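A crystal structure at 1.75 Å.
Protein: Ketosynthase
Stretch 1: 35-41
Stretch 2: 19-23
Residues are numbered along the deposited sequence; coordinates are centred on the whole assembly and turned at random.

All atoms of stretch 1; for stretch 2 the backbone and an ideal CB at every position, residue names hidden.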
# COMPACT_ATOMS: atom_id res chain seq x y z
N GLY A 35 -19.49 10.06 21.52
CA GLY A 35 -20.26 9.05 20.83
C GLY A 35 -20.95 9.64 19.62
O GLY A 35 -21.97 9.15 19.16
N ARG A 36 -20.33 10.65 19.00
CA ARG A 36 -20.90 11.22 17.78
C ARG A 36 -20.98 10.11 16.72
O ARG A 36 -20.09 9.29 16.61
CB ARG A 36 -20.09 12.44 17.35
CG ARG A 36 -20.63 13.13 16.09
CD ARG A 36 -20.37 14.62 16.07
NE ARG A 36 -19.05 15.04 16.52
CZ ARG A 36 -18.71 16.31 16.73
NH1 ARG A 36 -19.65 17.24 16.69
NH2 ARG A 36 -17.45 16.64 16.96
N SER A 37 -22.07 10.05 15.96
CA SER A 37 -22.15 9.16 14.83
C SER A 37 -21.97 10.00 13.58
O SER A 37 -22.55 11.07 13.45
CB SER A 37 -23.42 8.36 14.78
OG SER A 37 -23.68 7.93 13.46
N GLY A 38 -21.14 9.50 12.66
CA GLY A 38 -20.88 10.22 11.45
C GLY A 38 -21.85 9.86 10.35
O GLY A 38 -21.58 10.19 9.19
N ALA A 39 -22.94 9.16 10.66
CA ALA A 39 -23.87 8.68 9.66
C ALA A 39 -24.66 9.88 9.14
O ALA A 39 -25.18 10.68 9.91
CB ALA A 39 -24.78 7.61 10.25
N ARG A 40 -24.79 9.98 7.82
CA ARG A 40 -25.56 11.05 7.21
C ARG A 40 -25.89 10.58 5.82
O ARG A 40 -25.30 9.59 5.38
CB ARG A 40 -24.77 12.36 7.19
CG ARG A 40 -23.36 12.25 6.63
CD ARG A 40 -22.58 13.55 6.72
NE ARG A 40 -22.63 14.13 8.05
CZ ARG A 40 -21.85 13.79 9.06
NH1 ARG A 40 -20.87 12.92 8.91
NH2 ARG A 40 -22.04 14.36 10.23
N PRO A 41 -26.84 11.21 5.10
CA PRO A 41 -27.09 10.82 3.72
C PRO A 41 -25.82 10.96 2.89
O PRO A 41 -24.99 11.86 3.10
CB PRO A 41 -28.18 11.78 3.22
CG PRO A 41 -28.82 12.30 4.50
CD PRO A 41 -27.73 12.30 5.56
N UNK A 19 -12.62 13.68 9.52
CA UNK A 19 -13.45 12.52 9.81
C UNK A 19 -14.92 12.93 9.81
O UNK A 19 -15.25 14.13 9.90
CB UNK A 19 -13.06 11.89 11.15
N UNK A 20 -15.76 11.90 9.78
CA UNK A 20 -17.19 12.01 9.76
C UNK A 20 -17.70 12.54 11.11
O UNK A 20 -18.85 12.92 11.14
CB UNK A 20 -17.82 10.66 9.43
N UNK A 21 -16.88 12.54 12.18
CA UNK A 21 -17.26 12.99 13.51
C UNK A 21 -16.42 14.19 13.97
O UNK A 21 -16.40 14.51 15.19
CB UNK A 21 -17.12 11.84 14.51
N UNK A 22 -15.73 14.85 13.04
CA UNK A 22 -14.90 15.97 13.42
C UNK A 22 -13.61 16.08 12.63
O UNK A 22 -13.01 15.08 12.23
CB UNK A 22 -14.57 15.88 14.91
N UNK A 23 -13.19 17.33 12.43
CA UNK A 23 -12.01 17.74 11.66
C UNK A 23 -11.09 18.49 12.61
O UNK A 23 -11.50 19.43 13.27
CB UNK A 23 -12.39 18.60 10.45

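Position 19 opens a type I beta turn that runs to position 22, and its CA-to-CB bond points sideways relative to stretch 1, with nothing of that stretch within 5.5 Å of the ideal CB. Stretch 1 therefore says little about this side chain; the turn says more, since a short polar residue at its first position can reach the backbone ahead of it. Ser, Thr, Asp or Asn would all suit. The deposited residue is Ser 19, and its hydroxyl serves the turn twice: OG accepts from N of residue 21 at 3.1 Å and donates to O of residue 22 at 2.7 Å. The main chain adds its own closure, N of residue 22 to Ser 19 O, at 3.3 Å.

Position 20 faces stretch 1 squarely. Its ideal CB lies 3.7 Å from Gly 38 CA and 3.8 Å from Arg 40 NH1, so space is short in the direction of the glycine and a small side chain, Ala or Ser, is the easy choice. The carbonyl matters as much as the side chain: Arg 40 NH1 donates to O of residue 20 at 3.0 Å with a good angle of 158°, and the oxygen sits at the edge of the guanidinium, near its plane. Any residue type supplies that oxygen, so the bond constrains the backbone path rather than the identity. The deposited residue is Ser 20, with chi1 in the p well. Its compactness is matched by the missing side chain opposite: a CB on Gly 38 would fall 2.0 Å from Ser 20 OG, a clash, and Gly 38 CA already approaches Ser 20 O to 3.4 Å.

Position 21 points its CB sideways, yet the ideal CB is 4.1 Å from Arg 36 CG and 5.0 Å from Gly 38 N. What stretch 1 offers here is the aliphatic part of an arginine and a length of backbone, a setting for a medium-sized apolar side chain; Val, Ile or Leu could be considered. The deposited residue is Ile 21, which has the largest covered area in its stretch. Its CG2 comes within 3.6 Å of Gly 38 N and 4.0 Å of Ser 37 C, while its CB lies 3.9 Å from Arg 36 CG. Beyond this apolar contact the arginine turns back to the main chain, where Arg 36 NH2 donates a weak hydrogen bond to Ile 21 O, 3.0 Å long but bent to 122°.

Position 22 has a phi of 144° and a psi of 147°, angles that would jam a CB against the carbonyl oxygen of the preceding residue. Glycine is called for by the backbone alone; an ideal CB would also stand 3.6 Å from Arg 36 NH2. The residue is Gly 22.

Position 23 is out of reach of stretch 1 and has ordinary extended angles, so many residues would fit, beta-branched ones comfortably. It is Thr 23, with chi1 in the m well.

Stretch 2 (19-23) SSIGT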
# COMPACT_ATOMS: atom_id res chain seq x y z
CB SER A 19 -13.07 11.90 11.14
OG SER A 19 -13.81 12.46 12.21
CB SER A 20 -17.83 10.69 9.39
OG SER A 20 -17.55 9.72 10.38
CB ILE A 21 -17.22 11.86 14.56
CG1 ILE A 21 -15.79 11.43 14.93
CG2 ILE A 21 -18.07 10.70 14.08
CD1 ILE A 21 -15.72 10.47 16.08
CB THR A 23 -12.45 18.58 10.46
OG1 THR A 23 -13.16 17.75 9.54
CG2 THR A 23 -11.27 19.22 9.75
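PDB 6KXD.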